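Local coordinates for protein alginase (Pseudoalteromonas, PDB 4Q8K) that probably depolymerises the polysaccharide alginate by beta-elimination, acting as a calcium-containing lyase of polysaccharide lyase family 18, at residues L170-L175 and F319-L323; E190-K194 and S315-F319; T202-E206 and T365-N369; G220-I224 and L323-D327. All coordinates share one frame. Residue numbers count along the deposited sequence, not the author numbering.

Contact 1. Residues L170-L175 and F319-L323; sequences LVFVPL and FGNYL
Phe-172 lays the face of its ring over Gly-320: the CA of Gly-320 sits 3.5 Å from the Phe-172 ring centroid, 8° off the normal, a CH-pi contact. The m rotamer of Phe-172 (chi1 -58°) sets the ring there. Glycine suits position 320 because a CB would lie about 3.1 Å from Phe-172 CD1 and, at phi 144° and psi -127°, would also collide with the preceding carbonyl oxygen. This conformation lets the chain turn a corner between strands. The segments 170-175 and 319-323 run in similar directions, 20° apart, with Phe-172 and Asn-321 nearest in register (CA to CA 5.6 Å). Phe-319 (chi1 68°, p) sends its ring edge to Leu-170, with CD1 of Leu-170 4.0 Å from CE2 of Phe-319, while Phe-172 CZ lies 3.9 Å from the same CE2. Asn-321 ND2 makes a weak hydrogen bond of 3.4 Å to Phe-172 O; its amide is held better by Thr-222 and Ser-355, so a polar group is tolerated in the core. Beyond it, Pro-174 packs its CD 3.2 Å from Asn-321 ND2 and its CG 3.9 Å from Leu-323 CB, and Leu-175 CD2 meets Leu-323 CD2 at 3.6 Å. This is sandwich packing: strand 169-172, hydrogen-bonded to strand 355-368, and the start of helix 174-177 lie over and roughly along strand 321-324 of the facing sheet.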
loop_
_atom_site.group_PDB
_atom_site.type_symbol
_atom_site.label_atom_id
_atom_site.label_comp_id
_atom_site.label_asym_id
_atom_site.label_seq_id
_atom_site.Cartn_x
_atom_site.Cartn_y
_atom_site.Cartn_z
ATOM N N LEU A 170 5.921 12.684 4.614
ATOM C CA LEU A 170 4.542 12.215 4.644
ATOM C C LEU A 170 4.391 11.160 5.734
ATOM O O LEU A 170 5.178 10.215 5.809
ATOM C CB LEU A 170 4.129 11.618 3.296
ATOM C CG LEU A 170 4.111 12.547 2.079
ATOM C CD1 LEU A 170 3.813 11.753 0.824
ATOM C CD2 LEU A 170 3.083 13.657 2.260
ATOM N N VAL A 171 3.388 11.332 6.588
ATOM C CA VAL A 171 3.116 10.360 7.644
ATOM C C VAL A 171 1.700 9.834 7.511
ATOM O O VAL A 171 0.742 10.600 7.593
ATOM C CB VAL A 171 3.289 10.975 9.044
ATOM C CG1 VAL A 171 2.672 10.060 10.098
ATOM C CG2 VAL A 171 4.760 11.235 9.330
ATOM N N PHE A 172 1.571 8.528 7.307
ATOM C CA PHE A 172 0.267 7.905 7.111
ATOM C C PHE A 172 -0.121 7.101 8.342
ATOM O O PHE A 172 0.544 6.124 8.694
ATOM C CB PHE A 172 0.268 7.010 5.869
ATOM C CG PHE A 172 0.635 7.739 4.596
ATOM C CD1 PHE A 172 -0.327 8.440 3.880
ATOM C CD2 PHE A 172 1.937 7.737 4.130
ATOM C CE1 PHE A 172 0.000 9.115 2.714
ATOM C CE2 PHE A 172 2.269 8.417 2.958
ATOM C CZ PHE A 172 1.305 9.101 2.259
ATOM N N VAL A 173 -1.203 7.526 8.992
ATOM C CA VAL A 173 -1.618 6.960 10.268
ATOM C C VAL A 173 -3.105 6.613 10.227
ATOM O O VAL A 173 -3.953 7.400 10.654
ATOM C CB VAL A 173 -1.355 7.957 11.395
ATOM C CG1 VAL A 173 0.103 7.884 11.844
ATOM C CG2 VAL A 173 -1.710 9.383 10.931
ATOM N N PRO A 174 -3.434 5.437 9.688
ATOM C CA PRO A 174 -4.822 5.008 9.498
ATOM C C PRO A 174 -5.582 4.812 10.820
ATOM O O PRO A 174 -6.808 4.931 10.816
ATOM C CB PRO A 174 -4.673 3.685 8.743
ATOM C CG PRO A 174 -3.305 3.199 9.128
ATOM C CD PRO A 174 -2.473 4.434 9.188
ATOM N N LEU A 175 -4.885 4.543 11.918
ATOM C CA LEU A 175 -5.565 4.442 13.212
ATOM C C LEU A 175 -6.122 5.791 13.643
ATOM O O LEU A 175 -6.998 5.858 14.511
ATOM C CB LEU A 175 -4.632 3.914 14.300
ATOM C CG LEU A 175 -4.082 2.497 14.117
ATOM C CD1 LEU A 175 -2.996 2.224 15.146
ATOM C CD2 LEU A 175 -5.194 1.446 14.168
ATOM N N PHE A 319 -0.846 5.082 -2.758
ATOM C CA PHE A 319 0.212 4.766 -1.805
ATOM C C PHE A 319 -0.108 5.409 -0.466
ATOM O O PHE A 319 -0.868 6.376 -0.407
ATOM C CB PHE A 319 1.569 5.242 -2.334
ATOM C CG PHE A 319 1.698 6.735 -2.400
ATOM C CD1 PHE A 319 1.219 7.432 -3.499
ATOM C CD2 PHE A 319 2.293 7.435 -1.374
ATOM C CE1 PHE A 319 1.332 8.814 -3.562
ATOM C CE2 PHE A 319 2.412 8.819 -1.431
ATOM C CZ PHE A 319 1.932 9.502 -2.532
ATOM N N GLY A 320 0.463 4.853 0.598
ATOM C CA GLY A 320 0.223 5.316 1.953
ATOM C C GLY A 320 0.193 4.151 2.922
ATOM O O GLY A 320 1.109 3.331 2.967
ATOM N N ASN A 321 -0.870 4.060 3.709
ATOM C CA ASN A 321 -0.935 3.003 4.699
ATOM C C ASN A 321 -2.381 2.561 4.792
ATOM O O ASN A 321 -3.217 3.253 5.390
ATOM C CB ASN A 321 -0.390 3.520 6.037
ATOM C CG ASN A 321 -0.453 2.483 7.150
ATOM O OD1 ASN A 321 -1.035 1.414 6.987
ATOM N ND2 ASN A 321 0.124 2.818 8.294
ATOM N N TYR A 322 -2.681 1.440 4.140
ATOM C CA TYR A 322 -4.008 0.840 4.171
ATOM C C TYR A 322 -3.964 -0.381 5.086
ATOM O O TYR A 322 -3.603 -1.473 4.659
ATOM C CB TYR A 322 -4.394 0.436 2.753
ATOM C CG TYR A 322 -5.761 -0.174 2.568
ATOM C CD1 TYR A 322 -6.674 -0.259 3.614
ATOM C CD2 TYR A 322 -6.135 -0.685 1.332
ATOM C CE1 TYR A 322 -7.919 -0.821 3.425
ATOM C CE2 TYR A 322 -7.383 -1.256 1.133
ATOM C CZ TYR A 322 -8.269 -1.321 2.191
ATOM O OH TYR A 322 -9.512 -1.883 2.001
ATOM N N LEU A 323 -4.334 -0.175 6.350
ATOM C CA LEU A 323 -4.257 -1.202 7.390
ATOM C C LEU A 323 -5.369 -2.246 7.250
ATOM O O LEU A 323 -6.557 -1.908 7.226
ATOM C CB LEU A 323 -4.321 -0.535 8.769
ATOM C CG LEU A 323 -3.989 -1.365 10.017
ATOM C CD1 LEU A 323 -2.521 -1.776 10.019
ATOM C CD2 LEU A 323 -4.339 -0.565 11.282
#

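Contact 2. Residues E190-K194 and S315-F319; sequences EYKVK and SYFKF
Phe-319, Val-193 and Tyr-191 lose the most surface where segments 190-194 and 315-319 join as antiparallel strands, 4.7 Å apart and at 165°. Tyr-191 and Phe-319 form a hydrogen-bonded pair (CA to CA 5.5 Å): Tyr-191 N donates to Phe-319 O at 2.9 Å, and Phe-319 N to Tyr-191 O at 3.0 Å. On this apolar face the p rotamer of Phe-319 (chi1 68°) brings its ring under its neighbour, putting Tyr-191 CB 4.2 Å from the Phe-319 ring centroid, a CH-pi contact, and Tyr-191 CD2 3.7 Å from Phe-319 CZ. Val-193 continues the ladder, its N donating to Phe-317 O at 2.9 Å; beta-branched valine favours the extended backbone, and its short apolar chain puts CG2 4.0 Å from Phe-317 CB and CB 4.1 Å from Tyr-316 CB. Lys-192 and Lys-318, a non-hydrogen-bonded pair (CA to CA 4.3 Å), carry their side chains on the other face. Lys-318 NZ forms a salt bridge with Glu-190 OE1 at 2.9 Å, offsetting the cost of burying both charges; a sulfate about 4 Å from the Lys-318 side chain probably comes from the crystallisation liquor. Tyr-316, Phe-317 and Lys-318 open the motif YFKxGxYxQ, continued by Gly-320, Tyr-322 and Gln-324, as in related alginate lyases, consistent with lining the substrate groove. Strands 154-157 and 221-228 flank the pair, and Phe-208 and Met-359 of the facing sheet pack on Phe-319.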
loop_
_atom_site.group_PDB
_atom_site.type_symbol
_atom_site.label_atom_id
_atom_site.label_comp_id
_atom_site.label_asym_id
_atom_site.label_seq_id
_atom_site.Cartn_x
_atom_site.Cartn_y
_atom_site.Cartn_z
ATOM N N GLU A 190 -4.237 7.433 2.715
ATOM C CA GLU A 190 -3.734 7.065 1.400
ATOM C C GLU A 190 -3.953 8.164 0.362
ATOM O O GLU A 190 -4.915 8.941 0.453
ATOM C CB GLU A 190 -4.503 5.815 0.982
ATOM C CG GLU A 190 -4.103 5.140 -0.297
ATOM C CD GLU A 190 -4.927 3.887 -0.507
ATOM O OE1 GLU A 190 -6.096 3.995 -0.948
ATOM O OE2 GLU A 190 -4.414 2.796 -0.205
ATOM N N TYR A 191 -3.061 8.216 -0.626
ATOM C CA TYR A 191 -3.253 9.077 -1.786
ATOM C C TYR A 191 -3.585 8.206 -2.993
ATOM O O TYR A 191 -3.083 7.087 -3.107
ATOM C CB TYR A 191 -1.983 9.867 -2.095
ATOM C CG TYR A 191 -1.691 11.035 -1.179
ATOM C CD1 TYR A 191 -2.435 12.207 -1.256
ATOM C CD2 TYR A 191 -0.647 10.980 -0.262
ATOM C CE1 TYR A 191 -2.153 13.278 -0.437
ATOM C CE2 TYR A 191 -0.363 12.039 0.565
ATOM C CZ TYR A 191 -1.119 13.189 0.471
ATOM O OH TYR A 191 -0.838 14.247 1.300
ATOM N N LYS A 192 -4.415 8.718 -3.900
ATOM C CA LYS A 192 -4.772 7.984 -5.107
ATOM C C LYS A 192 -4.767 8.890 -6.336
ATOM O O LYS A 192 -5.190 10.039 -6.265
ATOM C CB LYS A 192 -6.151 7.337 -4.953
ATOM C CG LYS A 192 -7.250 8.329 -4.576
ATOM C CD LYS A 192 -8.627 7.691 -4.599
ATOM C CE LYS A 192 -9.699 8.723 -4.204
ATOM N NZ LYS A 192 -11.069 8.127 -4.254
ATOM N N VAL A 193 -4.285 8.379 -7.465
ATOM C CA VAL A 193 -4.372 9.149 -8.698
ATOM C C VAL A 193 -5.833 9.494 -8.966
ATOM O O VAL A 193 -6.701 8.617 -8.962
ATOM C CB VAL A 193 -3.782 8.378 -9.895
ATOM C CG1 VAL A 193 -4.006 9.141 -11.203
ATOM C CG2 VAL A 193 -2.288 8.094 -9.681
ATOM N N LYS A 194 -6.107 10.742 -9.250
ATOM C CA LYS A 194 -7.473 11.164 -9.422
ATOM C C LYS A 194 -8.184 10.615 -10.619
ATOM O O LYS A 194 -7.596 10.331 -11.604
ATOM C CB LYS A 194 -7.550 12.670 -9.369
ATOM C CG LYS A 194 -7.070 13.338 -10.617
ATOM C CD LYS A 194 -7.278 14.847 -10.557
ATOM C CE LYS A 194 -6.397 15.497 -9.543
ATOM N NZ LYS A 194 -6.587 16.959 -9.528
ATOM N N SER A 315 -7.121 2.350 -14.653
ATOM C CA SER A 315 -6.283 1.944 -13.532
ATOM C C SER A 315 -5.786 3.144 -12.756
ATOM O O SER A 315 -5.745 4.255 -13.270
ATOM C CB SER A 315 -5.087 1.133 -14.046
ATOM O OG SER A 315 -4.214 1.948 -14.813
ATOM N N TYR A 316 -5.392 2.923 -11.508
ATOM C CA TYR A 316 -4.856 4.019 -10.720
ATOM C C TYR A 316 -3.942 3.575 -9.598
ATOM O O TYR A 316 -4.207 2.592 -8.913
ATOM C CB TYR A 316 -5.969 4.948 -10.211
ATOM C CG TYR A 316 -7.032 4.363 -9.291
ATOM C CD1 TYR A 316 -7.979 3.463 -9.773
ATOM C CD2 TYR A 316 -7.124 4.761 -7.958
ATOM C CE1 TYR A 316 -8.978 2.954 -8.939
ATOM C CE2 TYR A 316 -8.121 4.264 -7.130
ATOM C CZ TYR A 316 -9.038 3.363 -7.628
ATOM O OH TYR A 316 -10.030 2.865 -6.812
ATOM N N PHE A 317 -2.852 4.315 -9.451
ATOM C CA PHE A 317 -1.871 4.069 -8.419
ATOM C C PHE A 317 -2.299 4.719 -7.105
ATOM O O PHE A 317 -2.852 5.826 -7.105
ATOM C CB PHE A 317 -0.516 4.630 -8.850
ATOM C CG PHE A 317 0.601 4.334 -7.885
ATOM C CD1 PHE A 317 1.061 3.040 -7.727
ATOM C CD2 PHE A 317 1.203 5.348 -7.162
ATOM C CE1 PHE A 317 2.094 2.756 -6.843
ATOM C CE2 PHE A 317 2.231 5.081 -6.277
ATOM C CZ PHE A 317 2.684 3.775 -6.123
ATOM N N LYS A 318 -2.041 4.025 -5.996
ATOM C CA LYS A 318 -2.253 4.580 -4.665
ATOM C C LYS A 318 -1.062 4.267 -3.782
ATOM O O LYS A 318 -0.352 3.280 -4.005
ATOM C CB LYS A 318 -3.510 3.986 -4.012
ATOM C CG LYS A 318 -4.691 3.825 -4.940
ATOM C CD LYS A 318 -5.978 3.558 -4.168
ATOM C CE LYS A 318 -5.971 2.200 -3.495
ATOM N NZ LYS A 318 -7.246 1.997 -2.714
ATOM N N PHE A 319 -0.846 5.082 -2.758
ATOM C CA PHE A 319 0.212 4.766 -1.805
ATOM C C PHE A 319 -0.108 5.409 -0.466
ATOM O O PHE A 319 -0.868 6.376 -0.407
ATOM C CB PHE A 319 1.569 5.242 -2.334
ATOM C CG PHE A 319 1.698 6.735 -2.400
ATOM C CD1 PHE A 319 1.219 7.432 -3.499
ATOM C CD2 PHE A 319 2.293 7.435 -1.374
ATOM C CE1 PHE A 319 1.332 8.814 -3.562
ATOM C CE2 PHE A 319 2.412 8.819 -1.431
ATOM C CZ PHE A 319 1.932 9.502 -2.532
#

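Contact 3. Residues T202-E206 and T365-N369; sequences TQTYE and TRETN
Strands 204-206 and 365-368 run antiparallel, 4.6 Å apart at 169°. Tyr-205 and Glu-367 are the hydrogen-bonded pair (CA to CA 5.1 Å): Tyr-205 N donates to Glu-367 O at 2.8 Å, and Glu-367 N to Tyr-205 O at 3.0 Å. Thr-204 with Thr-368 and Glu-206 with Arg-366 are non-hydrogen-bonded pairs, at 4.4 and 4.5 Å between CA atoms. Asn-369 N donates to Gln-203 O at 2.9 Å. On one face Tyr-205 (chi1 177°, t) places CD2 3.3 Å from Glu-367 OE2. On the other, Glu-206 OE1 and Arg-366 NH1 form a long salt bridge of 3.7 Å, bridged by a water 2.9 and 3.0 Å from these atoms. Buried Glu-206 is satisfied by Tyr-364 through OE1 and by His-227 and Asn-291 through OE2; Arg-366 bonds Tyr-364 and Leu-197 O. Thr-204 CG2 lies over the Arg-366 guanidinium, 4.1 Å from NH2. Threonine and tyrosine favour extended backbone. Strand 355-368 lies between strands 169-172 and 204-216 in one of the two sheets of the beta-jelly-roll expected of this family.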
loop_
_atom_site.group_PDB
_atom_site.type_symbol
_atom_site.label_atom_id
_atom_site.label_comp_id
_atom_site.label_asym_id
_atom_site.label_seq_id
_atom_site.Cartn_x
_atom_site.Cartn_y
_atom_site.Cartn_z
ATOM N N THR A 202 -1.443 -0.108 -19.639
ATOM C CA THR A 202 -0.599 -0.124 -20.830
ATOM C C THR A 202 -0.451 1.241 -21.502
ATOM O O THR A 202 0.206 1.359 -22.536
ATOM C CB THR A 202 -1.147 -1.113 -21.878
ATOM O OG1 THR A 202 -2.533 -0.837 -22.117
ATOM C CG2 THR A 202 -0.995 -2.548 -21.390
ATOM N N GLN A 203 -1.062 2.270 -20.930
ATOM C CA GLN A 203 -0.994 3.595 -21.525
ATOM C C GLN A 203 -0.204 4.600 -20.716
ATOM O O GLN A 203 -0.210 5.783 -21.029
ATOM C CB GLN A 203 -2.396 4.140 -21.793
ATOM C CG GLN A 203 -3.161 3.351 -22.825
ATOM C CD GLN A 203 -4.527 3.932 -23.075
ATOM O OE1 GLN A 203 -5.253 4.261 -22.133
ATOM N NE2 GLN A 203 -4.885 4.085 -24.349
ATOM N N THR A 204 0.466 4.175 -19.649
ATOM C CA THR A 204 1.352 5.068 -18.926
ATOM C C THR A 204 2.691 4.515 -18.581
ATOM O O THR A 204 2.838 3.355 -18.378
ATOM C CB THR A 204 0.807 5.526 -17.549
ATOM O OG1 THR A 204 0.466 4.399 -16.757
ATOM C CG2 THR A 204 -0.381 6.328 -17.706
ATOM N N TYR A 205 3.632 5.416 -18.403
ATOM C CA TYR A 205 4.888 5.116 -17.784
ATOM C C TYR A 205 4.910 5.860 -16.443
ATOM O O TYR A 205 4.894 7.044 -16.421
ATOM C CB TYR A 205 6.070 5.514 -18.685
ATOM C CG TYR A 205 7.398 5.279 -18.049
ATOM C CD1 TYR A 205 7.989 4.042 -18.066
ATOM C CD2 TYR A 205 8.038 6.281 -17.399
ATOM C CE1 TYR A 205 9.186 3.830 -17.464
ATOM C CE2 TYR A 205 9.226 6.068 -16.787
ATOM C CZ TYR A 205 9.787 4.842 -16.831
ATOM O OH TYR A 205 10.955 4.665 -16.210
ATOM N N GLU A 206 4.898 5.128 -15.341
ATOM C CA GLU A 206 4.937 5.713 -14.009
ATOM C C GLU A 206 6.077 5.193 -13.196
ATOM O O GLU A 206 6.378 4.040 -13.232
ATOM C CB GLU A 206 3.764 5.302 -13.169
ATOM C CG GLU A 206 2.421 5.546 -13.673
ATOM C CD GLU A 206 1.400 4.835 -12.796
ATOM O OE1 GLU A 206 0.988 5.451 -11.827
ATOM O OE2 GLU A 206 1.044 3.706 -13.115
ATOM N N THR A 365 6.575 10.185 -11.111
ATOM C CA THR A 365 6.443 10.667 -12.471
ATOM C C THR A 365 5.428 9.861 -13.208
ATOM O O THR A 365 5.296 8.692 -12.998
ATOM C CB THR A 365 7.762 10.605 -13.263
ATOM O OG1 THR A 365 8.033 9.263 -13.588
ATOM C CG2 THR A 365 8.891 11.131 -12.508
ATOM N N ARG A 366 4.742 10.536 -14.112
ATOM C CA ARG A 366 3.676 9.973 -14.866
ATOM C C ARG A 366 3.657 10.542 -16.280
ATOM O O ARG A 366 3.531 11.713 -16.458
ATOM C CB ARG A 366 2.368 10.330 -14.203
ATOM C CG ARG A 366 1.132 9.829 -14.874
ATOM C CD ARG A 366 -0.096 10.384 -14.168
ATOM N NE ARG A 366 -1.304 9.823 -14.717
ATOM C CZ ARG A 366 -1.760 8.630 -14.420
ATOM N NH1 ARG A 366 -1.118 7.893 -13.568
ATOM N NH2 ARG A 366 -2.841 8.190 -14.976
ATOM N N GLU A 367 3.831 9.680 -17.260
ATOM C CA GLU A 367 3.665 10.034 -18.665
ATOM C C GLU A 367 2.699 9.138 -19.398
ATOM O O GLU A 367 2.757 7.945 -19.328
ATOM C CB GLU A 367 4.998 10.087 -19.400
ATOM C CG GLU A 367 6.024 9.084 -18.968
ATOM C CD GLU A 367 7.360 9.711 -18.640
ATOM O OE1 GLU A 367 7.382 10.802 -18.065
ATOM O OE2 GLU A 367 8.391 9.107 -18.968
ATOM N N THR A 368 1.797 9.744 -20.132
ATOM C CA THR A 368 0.739 8.995 -20.763
ATOM C C THR A 368 0.914 8.916 -22.285
ATOM O O THR A 368 1.500 9.794 -22.887
ATOM C CB THR A 368 -0.617 9.607 -20.414
ATOM O OG1 THR A 368 -0.633 9.925 -19.032
ATOM C CG2 THR A 368 -1.697 8.635 -20.679
ATOM N N ASN A 369 0.384 7.863 -22.892
ATOM C CA ASN A 369 0.558 7.610 -24.319
ATOM C C ASN A 369 -0.715 7.050 -24.922
ATOM O O ASN A 369 -1.800 7.493 -24.429
ATOM C CB ASN A 369 1.726 6.663 -24.543
ATOM C CG ASN A 369 2.323 6.776 -25.927
ATOM O OD1 ASN A 369 1.678 6.441 -26.908
ATOM N ND2 ASN A 369 3.572 7.224 -26.008
HETATM O O HOH W 1 -1.884 5.366 -12.154
#

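Contact 4. Residues G220-I224 and L323-D327; sequences GKTII and LQSQD. With SO4 (sulfate ion), chain C.
Leu-323 forms an antiparallel, non-hydrogen-bonded pair with Thr-222 (CA to CA 4.3 Å), the single bridge between segments 220-224 and 323-327, whose touching parts run 131° apart. In the t, p rotamer, Leu-323 brings CD1 3.7 Å from Lys-221 O and 4.4 Å from Thr-222 CB, loose van der Waals packing beside a threonine whose hydroxyl is bonded to Asn-321. Gln-324 then donates its N to Lys-221 O at 2.8 Å, the direct hydrogen bond of the pairing, while its long side chain lies along strand 221-224, CG 4.1 Å from Lys-221 CG. Beyond this the backbones part: a water bridges them, 3.0 Å from Gln-324 O and 2.9 Å from Lys-221 N. Ser-325, the centre of an inverse gamma turn, bends the chain away; its small side chain packs against helix 340-349 and bonds Cys-334 O. Gln-326 turns back, and its amide lies near the ammonium of Lys-221, whose all-t chain lets NZ bond O1 of a sulfate, probably from the crystallisation liquor, at 2.6 Å; Tyr-239 binds the same ion. Here jelly-roll strand 321-324 ends beside the start of strand 221-228, with the Lys-221 side chain about 10 Å from the bound calcium and Gly-220 backbone-bonded to Asp-242, a calcium ligand.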
loop_
_atom_site.group_PDB
_atom_site.type_symbol
_atom_site.label_atom_id
_atom_site.label_comp_id
_atom_site.label_asym_id
_atom_site.label_seq_id
_atom_site.Cartn_x
_atom_site.Cartn_y
_atom_site.Cartn_z
ATOM N N GLY A 220 0.604 -6.668 12.738
ATOM C CA GLY A 220 0.018 -5.722 11.803
ATOM C C GLY A 220 0.252 -6.113 10.348
ATOM O O GLY A 220 1.237 -6.790 10.021
ATOM N N LYS A 221 -0.668 -5.713 9.473
ATOM C CA LYS A 221 -0.534 -5.946 8.034
ATOM C C LYS A 221 -1.123 -4.771 7.259
ATOM O O LYS A 221 -2.297 -4.417 7.438
ATOM C CB LYS A 221 -1.255 -7.229 7.639
ATOM C CG LYS A 221 -1.342 -7.483 6.132
ATOM C CD LYS A 221 -1.951 -8.841 5.884
ATOM C CE LYS A 221 -2.102 -9.133 4.406
ATOM N NZ LYS A 221 -2.692 -10.492 4.155
ATOM N N THR A 222 -0.318 -4.175 6.385
ATOM C CA THR A 222 -0.802 -3.032 5.618
ATOM C C THR A 222 -0.378 -3.116 4.161
ATOM O O THR A 222 0.605 -3.786 3.828
ATOM C CB THR A 222 -0.279 -1.709 6.187
ATOM O OG1 THR A 222 -0.776 -0.623 5.387
ATOM C CG2 THR A 222 1.249 -1.692 6.190
ATOM N N ILE A 223 -1.143 -2.449 3.301
ATOM C CA ILE A 223 -0.744 -2.253 1.907
ATOM C C ILE A 223 -0.251 -0.813 1.768
ATOM O O ILE A 223 -0.974 0.132 2.099
ATOM C CB ILE A 223 -1.918 -2.531 0.933
ATOM C CG1 ILE A 223 -2.383 -3.989 1.039
ATOM C CG2 ILE A 223 -1.523 -2.213 -0.527
ATOM C CD1 ILE A 223 -3.659 -4.253 0.275
ATOM N N ILE A 224 0.984 -0.640 1.288
ATOM C CA ILE A 224 1.608 0.690 1.277
ATOM C C ILE A 224 1.693 1.288 -0.129
ATOM O O ILE A 224 2.021 2.460 -0.291
ATOM C CB ILE A 224 3.026 0.712 1.924
ATOM C CG1 ILE A 224 4.019 -0.148 1.136
ATOM C CG2 ILE A 224 2.987 0.271 3.397
ATOM C CD1 ILE A 224 5.440 0.015 1.612
ATOM N N LEU A 323 -4.334 -0.175 6.350
ATOM C CA LEU A 323 -4.257 -1.202 7.390
ATOM C C LEU A 323 -5.369 -2.246 7.250
ATOM O O LEU A 323 -6.557 -1.908 7.226
ATOM C CB LEU A 323 -4.321 -0.535 8.769
ATOM C CG LEU A 323 -3.989 -1.365 10.017
ATOM C CD1 LEU A 323 -2.521 -1.776 10.019
ATOM C CD2 LEU A 323 -4.339 -0.565 11.282
ATOM N N GLN A 324 -4.962 -3.512 7.146
ATOM C CA GLN A 324 -5.856 -4.615 6.834
ATOM C C GLN A 324 -6.434 -5.214 8.111
ATOM O O GLN A 324 -5.693 -5.525 9.038
ATOM C CB GLN A 324 -5.089 -5.704 6.075
ATOM C CG GLN A 324 -4.425 -5.212 4.783
ATOM C CD GLN A 324 -5.444 -4.743 3.750
ATOM O OE1 GLN A 324 -5.530 -3.550 3.439
ATOM N NE2 GLN A 324 -6.214 -5.682 3.210
ATOM N N SER A 325 -7.757 -5.372 8.156
ATOM C CA SER A 325 -8.396 -5.950 9.338
ATOM C C SER A 325 -8.420 -7.466 9.192
ATOM O O SER A 325 -9.356 -8.028 8.635
ATOM C CB SER A 325 -9.814 -5.402 9.515
ATOM O OG SER A 325 -10.385 -5.860 10.732
ATOM N N GLN A 326 -7.364 -8.116 9.678
ATOM C CA GLN A 326 -7.163 -9.547 9.459
ATOM C C GLN A 326 -6.376 -10.158 10.618
ATOM O O GLN A 326 -5.424 -9.558 11.131
ATOM C CB GLN A 326 -6.430 -9.777 8.121
ATOM C CG GLN A 326 -6.413 -11.218 7.628
ATOM C CD GLN A 326 -5.608 -11.371 6.342
ATOM O OE1 GLN A 326 -5.943 -12.178 5.478
ATOM N NE2 GLN A 326 -4.553 -10.589 6.215
ATOM N N ASP A 327 -6.793 -11.343 11.051
ATOM C CA ASP A 327 -6.073 -12.072 12.086
ATOM C C ASP A 327 -4.769 -12.570 11.463
ATOM O O ASP A 327 -4.799 -13.176 10.403
ATOM C CB ASP A 327 -6.905 -13.264 12.548
ATOM C CG ASP A 327 -6.375 -13.889 13.823
ATOM O OD1 ASP A 327 -5.241 -14.424 13.804
ATOM O OD2 ASP A 327 -7.099 -13.838 14.849
HETATM S S SO4 C . -4.648 -10.825 0.806
HETATM O O1 SO4 C . -3.493 -10.817 1.682
HETATM O O2 SO4 C . -5.826 -11.315 1.516
HETATM O O3 SO4 C . -4.862 -9.441 0.375
HETATM O O4 SO4 C . -4.394 -11.667 -0.363
HETATM O O HOH W 2 -3.204 -5.408 10.740
#

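Along the chain the first segments follow in the order of contacts 1 to 4, and their partners lie far later: contacts 2, 1 and 4 end on the consecutive residues 315-327, contact 3 on the last strand. Contacts 1 and 2 share Phe-319 and contacts 1 and 4 share Leu-323, with centres 13 and 11 Å apart. Contacts 2 and 4 lie in one sheet, contact 3 belongs to the facing sheet, and contact 1 packs the two together. Contact 3 touches contact 2 (centres 14 Å apart), but its centre is about 29 Å from that of contact 4. Residues 315-327 thus tie together chain segments about a hundred residues or more away in sequence.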